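Local coordinates for protein fructokinase (Xylella fastidiosa Temecula1, PDB 3LJS) that probably phosphorylates fructose at the expense of ATP, as a sugar kinase of the PfkB family with a ribokinase-like fold, at residues L8-A13 / L115-E120; N138-T141 / I145-V148; M172-G177 / A181-K186. All blocks are in the same frame, centred on the assembly; numbering follows the deposited sequence.

Interaction 1: L8-A13 / L115-E120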
ATOM      1  N   LEU B   8      26.130  -1.965 -12.001  1.00 19.50           N
ATOM      2  CA  LEU B   8      25.277  -0.995 -11.351  1.00 21.16           C
ATOM      3  C   LEU B   8      23.840  -1.177 -11.826  1.00 20.63           C
ATOM      4  O   LEU B   8      23.535  -0.985 -13.000  1.00 21.71           O
ATOM      5  CB  LEU B   8      25.837   0.395 -11.671  1.00 24.69           C
ATOM      6  CG  LEU B   8      25.087   1.706 -11.520  1.00 31.13           C
ATOM      7  CD1 LEU B   8      23.998   1.593 -10.496  1.00 29.90           C
ATOM      8  CD2 LEU B   8      26.105   2.794 -11.168  1.00 30.95           C
ATOM      9  N   CYS B   9      22.971  -1.596 -10.911  1.00 19.24           N
ATOM     10  CA  CYS B   9      21.560  -1.813 -11.228  1.00 19.03           C
ATOM     11  C   CYS B   9      20.772  -0.630 -10.700  1.00 18.82           C
ATOM     12  O   CYS B   9      20.768  -0.366  -9.501  1.00 19.51           O
ATOM     13  CB  CYS B   9      21.063  -3.104 -10.578  1.00 18.61           C
ATOM     14  SG  CYS B   9      21.841  -4.593 -11.252  1.00 19.25           S
ATOM     15  N   PHE B  10      20.093   0.075 -11.595  1.00 18.36           N
ATOM     16  CA  PHE B  10      19.352   1.260 -11.197  1.00 18.79           C
ATOM     17  C   PHE B  10      17.840   1.192 -11.351  1.00 18.39           C
ATOM     18  O   PHE B  10      17.324   0.633 -12.313  1.00 18.56           O
ATOM     19  CB  PHE B  10      19.861   2.466 -11.993  1.00 19.36           C
ATOM     20  CG  PHE B  10      19.055   3.712 -11.771  1.00 20.63           C
ATOM     21  CD1 PHE B  10      19.273   4.505 -10.651  1.00 20.45           C
ATOM     22  CD2 PHE B  10      18.037   4.063 -12.655  1.00 20.18           C
ATOM     23  CE1 PHE B  10      18.485   5.634 -10.413  1.00 20.45           C
ATOM     24  CE2 PHE B  10      17.244   5.187 -12.424  1.00 18.65           C
ATOM     25  CZ  PHE B  10      17.469   5.969 -11.302  1.00 19.49           C
ATOM     26  N   GLY B  11      17.126   1.788 -10.405  1.00 20.79           N
ATOM     27  CA  GLY B  11      15.685   1.808 -10.523  1.00 20.37           C
ATOM     28  C   GLY B  11      14.880   1.553  -9.273  1.00 20.23           C
ATOM     29  O   GLY B  11      15.160   2.081  -8.197  1.00 20.02           O
ATOM     30  N   GLU B  12      13.865   0.713  -9.419  1.00 20.46           N
ATOM     31  CA  GLU B  12      13.001   0.427  -8.303  1.00 22.22           C
ATOM     32  C   GLU B  12      13.236  -0.902  -7.616  1.00 21.77           C
ATOM     33  O   GLU B  12      13.543  -1.916  -8.248  1.00 20.97           O
ATOM     34  CB  GLU B  12      11.531   0.515  -8.738  1.00 27.92           C
ATOM     35  CG  GLU B  12      10.966  -0.740  -9.407  1.00 34.38           C
ATOM     36  CD  GLU B  12      11.500  -0.986 -10.816  1.00 39.70           C
ATOM     37  OE1 GLU B  12      12.367  -0.212 -11.286  1.00 42.16           O
ATOM     38  OE2 GLU B  12      11.047  -1.965 -11.459  1.00 40.90           O
ATOM     39  N   ALA B  13      13.106  -0.849  -6.299  1.00 20.42           N
ATOM     40  CA  ALA B  13      13.193  -1.995  -5.421  1.00 20.23           C
ATOM     41  C   ALA B  13      11.870  -1.784  -4.684  1.00 20.75           C
ATOM     42  O   ALA B  13      11.586  -0.676  -4.224  1.00 22.36           O
ATOM     43  CB  ALA B  13      14.374  -1.862  -4.460  1.00 17.03           C
ATOM     44  N   LEU B 115      10.411   6.564  -7.024  1.00 22.46           N
ATOM     45  CA  LEU B 115      10.147   7.578  -8.049  1.00 23.00           C
ATOM     46  C   LEU B 115      10.791   8.932  -7.743  1.00 22.47           C
ATOM     47  O   LEU B 115      10.847   9.803  -8.608  1.00 21.73           O
ATOM     48  CB  LEU B 115       8.638   7.801  -8.195  1.00 24.43           C
ATOM     49  CG  LEU B 115       7.776   7.060  -9.221  1.00 28.36           C
ATOM     50  CD1 LEU B 115       8.610   6.180 -10.116  1.00 28.13           C
ATOM     51  CD2 LEU B 115       6.724   6.264  -8.485  1.00 26.05           C
ATOM     52  N   LEU B 116      11.277   9.105  -6.518  1.00 22.17           N
ATOM     53  CA  LEU B 116      11.861  10.379  -6.107  1.00 22.46           C
ATOM     54  C   LEU B 116      13.375  10.502  -6.235  1.00 22.52           C
ATOM     55  O   LEU B 116      13.957  11.507  -5.825  1.00 20.56           O
ATOM     56  CB  LEU B 116      11.429  10.692  -4.670  1.00 22.69           C
ATOM     57  CG  LEU B 116      10.141  11.503  -4.440  1.00 28.21           C
ATOM     58  CD1 LEU B 116       9.203  11.425  -5.620  1.00 29.38           C
ATOM     59  CD2 LEU B 116       9.471  11.000  -3.172  1.00 27.82           C
ATOM     60  N   PHE B 117      14.018   9.486  -6.799  1.00 22.33           N
ATOM     61  CA  PHE B 117      15.463   9.538  -6.990  1.00 21.37           C
ATOM     62  C   PHE B 117      15.719  10.630  -8.033  1.00 20.22           C
ATOM     63  O   PHE B 117      15.045  10.682  -9.057  1.00 20.10           O
ATOM     64  CB  PHE B 117      15.978   8.193  -7.518  1.00 20.07           C
ATOM     65  CG  PHE B 117      17.479   8.071  -7.519  1.00 20.98           C
ATOM     66  CD1 PHE B 117      18.132   7.345  -6.525  1.00 19.98           C
ATOM     67  CD2 PHE B 117      18.243   8.676  -8.516  1.00 20.19           C
ATOM     68  CE1 PHE B 117      19.526   7.219  -6.523  1.00 20.36           C
ATOM     69  CE2 PHE B 117      19.637   8.559  -8.523  1.00 20.44           C
ATOM     70  CZ  PHE B 117      20.279   7.827  -7.524  1.00 19.60           C
ATOM     71  N   ARG B 118      16.677  11.510  -7.770  1.00 21.65           N
ATOM     72  CA  ARG B 118      16.992  12.580  -8.714  1.00 22.57           C
ATOM     73  C   ARG B 118      18.467  12.527  -9.086  1.00 22.46           C
ATOM     74  O   ARG B 118      19.261  11.887  -8.396  1.00 22.57           O
ATOM     75  CB  ARG B 118      16.628  13.952  -8.118  1.00 25.23           C
ATOM     76  CG  ARG B 118      15.113  14.178  -7.978  1.00 26.56           C
ATOM     77  CD  ARG B 118      14.408  14.153  -9.342  1.00 29.92           C
ATOM     78  NE  ARG B 118      12.950  14.222  -9.226  1.00 31.51           N
ATOM     79  CZ  ARG B 118      12.131  13.171  -9.249  1.00 34.08           C
ATOM     80  NH1 ARG B 118      12.609  11.935  -9.396  1.00 28.88           N
ATOM     81  NH2 ARG B 118      10.824  13.354  -9.105  1.00 33.85           N
ATOM     82  N   VAL B 119      18.831  13.194 -10.177  1.00 22.48           N
ATOM     83  CA  VAL B 119      20.213  13.179 -10.647  1.00 24.14           C
ATOM     84  C   VAL B 119      21.229  13.509  -9.560  1.00 24.66           C
ATOM     85  O   VAL B 119      22.328  12.954  -9.545  1.00 24.28           O
ATOM     86  CB  VAL B 119      20.399  14.135 -11.846  1.00 24.28           C
ATOM     87  CG1 VAL B 119      21.867  14.193 -12.245  1.00 27.90           C
ATOM     88  CG2 VAL B 119      19.562  13.642 -13.022  1.00 25.10           C
ATOM     89  N   GLU B 120      20.855  14.400  -8.646  1.00 25.27           N
ATOM     90  CA  GLU B 120      21.734  14.795  -7.546  1.00 28.10           C
ATOM     91  C   GLU B 120      22.069  13.617  -6.626  1.00 27.37           C
ATOM     92  O   GLU B 120      23.037  13.674  -5.864  1.00 26.53           O
ATOM     93  CB  GLU B 120      21.064  15.897  -6.721  1.00 33.00           C
ATOM     94  CG  GLU B 120      19.844  15.405  -5.952  1.00 38.80           C
ATOM     95  CD  GLU B 120      18.924  16.526  -5.507  1.00 43.41           C
ATOM     96  OE1 GLU B 120      18.398  17.244  -6.382  1.00 46.63           O
ATOM     97  OE2 GLU B 120      18.721  16.682  -4.284  1.00 45.68           O
TER
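Phe10 and Phe117 carry this buried contact between them, ring against ring. Following the later segment along the chain, Leu115 comes first; its side chain packs on Arg109 and Thr141, and its carbonyl oxygen accepts a bond from Arg118 NH1 at 2.9 Å with an N-H...O angle of 154°. Leu116, next, packs on Met58 and Thr87. A chi1 of -170° swings the Phe117 ring away from its own backbone N and turns one face to Phe10. The pair is T-shaped: Phe10 is the edge, Phe117 the face, the centroids are 5.1 Å apart and the planes stand at 77°. Phe10 CE1 does most of the touching, 3.6 Å from Phe117 CD2 and 3.7 Å from Phe117 CE2, so it lands toward the rim of the ring and not over its middle. Phe10 CZ, at 4.0 Å from Phe117 CD2, is the second atom in.

Phe10 belongs to strand 6-10, which runs between 53-60 and 130-136 in the large, mostly parallel sheet of the ribokinase-like fold. The loop that carries Phe117 leads from strand 103-108 into helix 124-129, so the ring pair is where that connection meets the sheet. Phe122 joins both rings, and Val148 of helix 143-158 packs on both as well.

Next comes Arg118, whose side chain turns back on its own loop. NH1 reaches Phe117 O at 2.8 Å from above the carbonyl plane, while Leu115 O lies tilted from the guanidinium plane; a single nitrogen thus bonds two carbonyls of its own loop.

Interaction 2: N138-T141 / I145-V148; sequences NSMT and IAEV
The flat group here is the peptide joining Ser139 to Met140, and Ile145 lies over it: Ile145 CG2 stands above the plane, 3.6 Å from Ser139 C, and Ile145 CG1 is on the same side, 3.3 Å from Ser139 O. Beyond the oxygen of this peptide lies the helix backbone, where Ala146 CA makes a long CA-H...O contact of 3.6 Å with Ser139 O. A chi1 of -166° turns CG1 away from the Ile145 N and sets CG1 and CG2 astride the Ser139 carbonyl, both above the same face.

This is the turn of a beta-alpha-beta crossover: the chain leaves strand 130-136, folds through 138-141 against the first turns of helix 143-158, and later returns as the adjacent parallel strand 162-166.

Two acceptors, Ser139 O and Ile145 O, come within 3.1 Å of each other; the Thr149 hydroxyl bonds to both, its one proton at most shared between them, which would ease their repulsion. The remaining packing is apolar. Ala146 CB presses on the backbone of Met140 (a selenomethionine in this model), 3.7 Å from Met140 CA, and lies 4.0 Å from Met140 CB, while the rest of that side chain runs extended toward Thr149 and Phe150.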
ATOM      1  N   ASN B 138      10.415   0.701 -15.855  1.00 21.40           N
ATOM      2  CA  ASN B 138       9.586   1.122 -14.730  1.00 22.97           C
ATOM      3  C   ASN B 138      10.064   2.430 -14.121  1.00 22.37           C
ATOM      4  O   ASN B 138       9.278   3.160 -13.515  1.00 23.41           O
ATOM      5  CB  ASN B 138       9.521   0.023 -13.673  1.00 23.77           C
ATOM      6  CG  ASN B 138       8.818  -1.212 -14.186  1.00 30.55           C
ATOM      7  OD1 ASN B 138       7.732  -1.119 -14.766  1.00 26.80           O
ATOM      8  ND2 ASN B 138       9.434  -2.377 -13.990  1.00 34.06           N
ATOM      9  N   SER B 139      11.344   2.738 -14.295  1.00 21.14           N
ATOM     10  CA  SER B 139      11.881   3.994 -13.777  1.00 21.61           C
ATOM     11  C   SER B 139      11.721   5.092 -14.835  1.00 21.60           C
ATOM     12  O   SER B 139      12.482   6.061 -14.865  1.00 20.96           O
ATOM     13  CB  SER B 139      13.357   3.838 -13.385  1.00 20.12           C
ATOM     14  OG  SER B 139      14.158   3.492 -14.499  1.00 21.17           O
HETATM   15  N   MSE B 140      10.721   4.929 -15.698  1.00 22.95           N
HETATM   16  CA  MSE B 140      10.427   5.905 -16.747  1.00 24.21           C
HETATM   17  C   MSE B 140       8.930   6.227 -16.764  1.00 24.84           C
HETATM   18  O   MSE B 140       8.435   6.857 -17.701  1.00 24.12           O
HETATM   19  CB  MSE B 140      10.815   5.353 -18.124  1.00 25.33           C
HETATM   20  CG  MSE B 140      12.297   5.081 -18.314  1.00 29.03           C
HETATM   21 SE   MSE B 140      12.674   4.265 -20.048  1.00 38.01          SE
HETATM   22  CE  MSE B 140      14.578   3.986 -19.780  1.00 29.73           C
ATOM     23  N   THR B 141       8.217   5.801 -15.726  1.00 23.98           N
ATOM     24  CA  THR B 141       6.770   5.998 -15.651  1.00 24.14           C
ATOM     25  C   THR B 141       6.270   7.443 -15.523  1.00 24.77           C
ATOM     26  O   THR B 141       5.081   7.703 -15.704  1.00 24.39           O
ATOM     27  CB  THR B 141       6.169   5.122 -14.531  1.00 22.86           C
ATOM     28  OG1 THR B 141       6.902   5.317 -13.319  1.00 21.27           O
ATOM     29  CG2 THR B 141       6.246   3.656 -14.924  1.00 23.83           C
ATOM     30  N   ILE B 145      11.439  10.944 -13.275  1.00 22.17           N
ATOM     31  CA  ILE B 145      12.235   9.743 -13.083  1.00 21.76           C
ATOM     32  C   ILE B 145      12.820   9.254 -14.415  1.00 21.35           C
ATOM     33  O   ILE B 145      13.940   8.742 -14.462  1.00 22.13           O
ATOM     34  CB  ILE B 145      11.402   8.630 -12.392  1.00 21.39           C
ATOM     35  CG1 ILE B 145      12.331   7.524 -11.888  1.00 21.72           C
ATOM     36  CG2 ILE B 145      10.353   8.080 -13.345  1.00 21.51           C
ATOM     37  CD1 ILE B 145      13.315   7.991 -10.816  1.00 21.33           C
ATOM     38  N   ALA B 146      12.079   9.435 -15.503  1.00 20.21           N
ATOM     39  CA  ALA B 146      12.560   9.024 -16.819  1.00 20.82           C
ATOM     40  C   ALA B 146      13.835   9.780 -17.190  1.00 21.68           C
ATOM     41  O   ALA B 146      14.802   9.186 -17.671  1.00 21.02           O
ATOM     42  CB  ALA B 146      11.488   9.270 -17.874  1.00 19.21           C
ATOM     43  N   GLU B 147      13.835  11.093 -16.970  1.00 22.08           N
ATOM     44  CA  GLU B 147      14.999  11.911 -17.284  1.00 22.18           C
ATOM     45  C   GLU B 147      16.192  11.478 -16.440  1.00 21.80           C
ATOM     46  O   GLU B 147      17.328  11.485 -16.910  1.00 21.73           O
ATOM     47  CB  GLU B 147      14.700  13.397 -17.045  1.00 23.84           C
ATOM     48  CG  GLU B 147      15.942  14.289 -17.118  1.00 25.54           C
ATOM     49  CD  GLU B 147      16.635  14.258 -18.477  1.00 28.08           C
ATOM     50  OE1 GLU B 147      17.803  14.698 -18.552  1.00 29.46           O
ATOM     51  OE2 GLU B 147      16.017  13.811 -19.470  1.00 27.29           O
ATOM     52  N   VAL B 148      15.931  11.106 -15.191  1.00 20.64           N
ATOM     53  CA  VAL B 148      16.991  10.642 -14.297  1.00 19.23           C
ATOM     54  C   VAL B 148      17.590   9.343 -14.863  1.00 20.10           C
ATOM     55  O   VAL B 148      18.811   9.152 -14.860  1.00 20.05           O
ATOM     56  CB  VAL B 148      16.438  10.383 -12.872  1.00 20.68           C
ATOM     57  CG1 VAL B 148      17.476   9.664 -12.025  1.00 20.33           C
ATOM     58  CG2 VAL B 148      16.056  11.718 -12.210  1.00 20.04           C
TER

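Interaction 3: M172-G177 / A181-K186; sequences MLWPNG and ASRLWK
Trp174 meets Arg183 and Leu184, which approach its indole obliquely from opposite sides of the ring plane. The charged group that meets the ring is that of Arg183: NH1 comes within 3.5 Å of Trp174 CZ3, with the guanidinium and indole planes 29° apart, and the two side chains run alongside each other, pointing opposite ways. The Arg183 chain is extended from CG to NE (chi2 171°, chi3 -169°), which carries the charged group out along the benzo end of the indole. NH1 also gives a weak hydrogen bond to Met140 O.

Apolar contact comes from the aliphatic part of Arg183 and from Leu184. Arg183 CD lies 3.8 Å from Trp174 CZ3, and Leu184 CD2 touches Trp174 CZ2 at 4.1 Å.

Within the helix, Trp185 N bonds to Ala181 O at 2.9 Å.

The contact joins the loop after strand 162-166 to the beginning of helix 181-189, into which that same loop leads. Phe169 meets Trp174 edge-to-face, and helix 143-158 borders Arg183 through Ala143, Ala146 and Phe150.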
HETATM    1  N   MSE B 172       0.385  -1.085 -16.871  1.00 32.41           N
HETATM    2  CA  MSE B 172      -0.392  -0.712 -15.688  1.00 36.69           C
HETATM    3  C   MSE B 172       0.224   0.406 -14.861  1.00 34.52           C
HETATM    4  O   MSE B 172      -0.492   1.199 -14.250  1.00 33.45           O
HETATM    5  CB  MSE B 172      -0.589  -1.920 -14.774  1.00 42.38           C
HETATM    6  CG  MSE B 172      -1.610  -2.926 -15.252  1.00 53.39           C
HETATM    7 SE   MSE B 172      -1.844  -4.321 -13.928  1.00 70.65          SE
HETATM    8  CE  MSE B 172      -2.373  -3.212 -12.433  1.00 60.56           C
ATOM      9  N   LEU B 173       1.552   0.460 -14.834  1.00 31.42           N
ATOM     10  CA  LEU B 173       2.265   1.463 -14.052  1.00 27.54           C
ATOM     11  C   LEU B 173       2.373   2.846 -14.689  1.00 26.98           C
ATOM     12  O   LEU B 173       2.866   3.784 -14.060  1.00 25.03           O
ATOM     13  CB  LEU B 173       3.666   0.947 -13.722  1.00 27.27           C
ATOM     14  CG  LEU B 173       3.733  -0.246 -12.769  1.00 26.41           C
ATOM     15  CD1 LEU B 173       5.170  -0.744 -12.659  1.00 26.32           C
ATOM     16  CD2 LEU B 173       3.208   0.177 -11.403  1.00 26.33           C
ATOM     17  N   TRP B 174       1.919   2.974 -15.932  1.00 26.45           N
ATOM     18  CA  TRP B 174       1.989   4.251 -16.634  1.00 28.87           C
ATOM     19  C   TRP B 174       0.684   5.043 -16.538  1.00 31.21           C
ATOM     20  O   TRP B 174      -0.396   4.461 -16.478  1.00 31.41           O
ATOM     21  CB  TRP B 174       2.348   4.014 -18.102  1.00 26.62           C
ATOM     22  CG  TRP B 174       3.735   3.458 -18.300  1.00 26.27           C
ATOM     23  CD1 TRP B 174       4.174   2.201 -17.981  1.00 26.99           C
ATOM     24  CD2 TRP B 174       4.859   4.149 -18.852  1.00 25.16           C
ATOM     25  NE1 TRP B 174       5.505   2.069 -18.304  1.00 25.32           N
ATOM     26  CE2 TRP B 174       5.951   3.250 -18.838  1.00 25.90           C
ATOM     27  CE3 TRP B 174       5.053   5.445 -19.354  1.00 26.71           C
ATOM     28  CZ2 TRP B 174       7.218   3.602 -19.314  1.00 25.07           C
ATOM     29  CZ3 TRP B 174       6.316   5.795 -19.828  1.00 26.15           C
ATOM     30  CH2 TRP B 174       7.381   4.874 -19.800  1.00 26.31           C
ATOM     31  N   PRO B 175       0.770   6.386 -16.526  1.00 34.26           N
ATOM     32  CA  PRO B 175      -0.418   7.243 -16.434  1.00 36.97           C
ATOM     33  C   PRO B 175      -1.431   6.966 -17.534  1.00 39.33           C
ATOM     34  O   PRO B 175      -1.070   6.717 -18.684  1.00 39.09           O
ATOM     35  CB  PRO B 175       0.162   8.653 -16.531  1.00 36.91           C
ATOM     36  CG  PRO B 175       1.519   8.498 -15.932  1.00 36.35           C
ATOM     37  CD  PRO B 175       1.995   7.202 -16.549  1.00 34.84           C
ATOM     38  N   ASN B 176      -2.705   7.016 -17.169  1.00 43.23           N
ATOM     39  CA  ASN B 176      -3.781   6.767 -18.113  1.00 46.34           C
ATOM     40  C   ASN B 176      -3.749   7.782 -19.249  1.00 46.32           C
ATOM     41  O   ASN B 176      -3.441   8.955 -19.037  1.00 44.97           O
ATOM     42  CB  ASN B 176      -5.128   6.840 -17.392  1.00 49.95           C
ATOM     43  CG  ASN B 176      -6.055   5.707 -17.776  1.00 52.73           C
ATOM     44  OD1 ASN B 176      -6.420   5.556 -18.943  1.00 55.91           O
ATOM     45  ND2 ASN B 176      -6.437   4.897 -16.795  1.00 55.02           N
ATOM     46  N   GLY B 177      -4.054   7.317 -20.457  1.00 47.05           N
ATOM     47  CA  GLY B 177      -4.074   8.196 -21.613  1.00 48.46           C
ATOM     48  C   GLY B 177      -2.732   8.603 -22.202  1.00 49.19           C
ATOM     49  O   GLY B 177      -2.684   9.107 -23.325  1.00 50.57           O
ATOM     50  N   ALA B 181       5.494   5.199 -25.700  1.00 29.94           N
ATOM     51  CA  ALA B 181       6.363   4.942 -26.846  1.00 29.63           C
ATOM     52  C   ALA B 181       7.610   5.823 -26.903  1.00 29.18           C
ATOM     53  O   ALA B 181       8.726   5.328 -27.063  1.00 28.53           O
ATOM     54  CB  ALA B 181       5.567   5.088 -28.144  1.00 30.46           C
ATOM     55  N   SER B 182       7.412   7.129 -26.776  1.00 28.40           N
ATOM     56  CA  SER B 182       8.505   8.090 -26.830  1.00 28.96           C
ATOM     57  C   SER B 182       9.665   7.789 -25.876  1.00 27.98           C
ATOM     58  O   SER B 182      10.829   7.766 -26.284  1.00 26.88           O
ATOM     59  CB  SER B 182       7.964   9.491 -26.549  1.00 30.63           C
ATOM     60  OG  SER B 182       8.996  10.448 -26.663  1.00 39.44           O
ATOM     61  N   ARG B 183       9.353   7.566 -24.605  1.00 27.04           N
ATOM     62  CA  ARG B 183      10.389   7.279 -23.617  1.00 26.26           C
ATOM     63  C   ARG B 183      11.050   5.929 -23.855  1.00 24.55           C
ATOM     64  O   ARG B 183      12.265   5.792 -23.711  1.00 24.81           O
ATOM     65  CB  ARG B 183       9.806   7.324 -22.209  1.00 26.00           C
ATOM     66  CG  ARG B 183       9.438   8.718 -21.760  1.00 26.82           C
ATOM     67  CD  ARG B 183       8.667   8.664 -20.471  1.00 29.29           C
ATOM     68  NE  ARG B 183       8.085   9.960 -20.154  1.00 30.48           N
ATOM     69  CZ  ARG B 183       7.109  10.139 -19.274  1.00 30.51           C
ATOM     70  NH1 ARG B 183       6.607   9.099 -18.621  1.00 25.40           N
ATOM     71  NH2 ARG B 183       6.628  11.359 -19.060  1.00 30.52           N
ATOM     72  N   LEU B 184      10.251   4.933 -24.217  1.00 22.58           N
ATOM     73  CA  LEU B 184      10.787   3.609 -24.473  1.00 24.09           C
ATOM     74  C   LEU B 184      11.813   3.670 -25.602  1.00 24.63           C
ATOM     75  O   LEU B 184      12.903   3.114 -25.479  1.00 24.12           O
ATOM     76  CB  LEU B 184       9.660   2.632 -24.823  1.00 23.66           C
ATOM     77  CG  LEU B 184       8.627   2.432 -23.705  1.00 25.92           C
ATOM     78  CD1 LEU B 184       7.548   1.453 -24.155  1.00 23.23           C
ATOM     79  CD2 LEU B 184       9.328   1.918 -22.451  1.00 24.10           C
ATOM     80  N   TRP B 185      11.477   4.347 -26.699  1.00 25.10           N
ATOM     81  CA  TRP B 185      12.413   4.456 -27.819  1.00 24.56           C
ATOM     82  C   TRP B 185      13.672   5.219 -27.422  1.00 24.41           C
ATOM     83  O   TRP B 185      14.765   4.889 -27.874  1.00 23.80           O
ATOM     84  CB  TRP B 185      11.763   5.143 -29.028  1.00 25.21           C
ATOM     85  CG  TRP B 185      10.940   4.223 -29.885  1.00 26.69           C
ATOM     86  CD1 TRP B 185       9.588   4.277 -30.087  1.00 27.71           C
ATOM     87  CD2 TRP B 185      11.415   3.106 -30.647  1.00 26.71           C
ATOM     88  NE1 TRP B 185       9.193   3.263 -30.927  1.00 28.73           N
ATOM     89  CE2 TRP B 185      10.293   2.530 -31.287  1.00 28.53           C
ATOM     90  CE3 TRP B 185      12.678   2.536 -30.852  1.00 26.60           C
ATOM     91  CZ2 TRP B 185      10.397   1.410 -32.118  1.00 28.73           C
ATOM     92  CZ3 TRP B 185      12.783   1.420 -31.680  1.00 28.93           C
ATOM     93  CH2 TRP B 185      11.645   0.870 -32.303  1.00 28.96           C
ATOM     94  N   LYS B 186      13.524   6.242 -26.586  1.00 23.75           N
ATOM     95  CA  LYS B 186      14.685   7.009 -26.161  1.00 24.49           C
ATOM     96  C   LYS B 186      15.619   6.135 -25.330  1.00 23.30           C
ATOM     97  O   LYS B 186      16.840   6.159 -25.516  1.00 23.85           O
ATOM     98  CB  LYS B 186      14.269   8.233 -25.346  1.00 27.06           C
ATOM     99  CG  LYS B 186      15.457   9.076 -24.918  1.00 30.95           C
ATOM    100  CD  LYS B 186      15.039  10.468 -24.488  1.00 36.77           C
ATOM    101  CE  LYS B 186      16.255  11.330 -24.169  1.00 39.03           C
ATOM    102  NZ  LYS B 186      15.862  12.728 -23.828  1.00 40.51           N
TER

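The three contacts lie in a row, with interaction 2 in the middle: its centre is about 8 Å from that of interaction 1 and about 10 Å from that of interaction 3, while interactions 1 and 3 are about 6 Å apart at their nearest atoms. Glu12 OE2 and Asn138 ND2, 3.0 Å apart, tie interaction 1 to interaction 2. Toward interaction 3, the weak Met140 O to Arg183 NH1 bond (3.0 Å) is joined by Pro175 CD on Thr141 O. This junction lies near the nucleotide site: the side chains of Thr141 and Trp174 are about 7 and 6 Å from that of Arg170, an ATP-binding residue, though no ATP is bound here. Interaction 1 lies away from it.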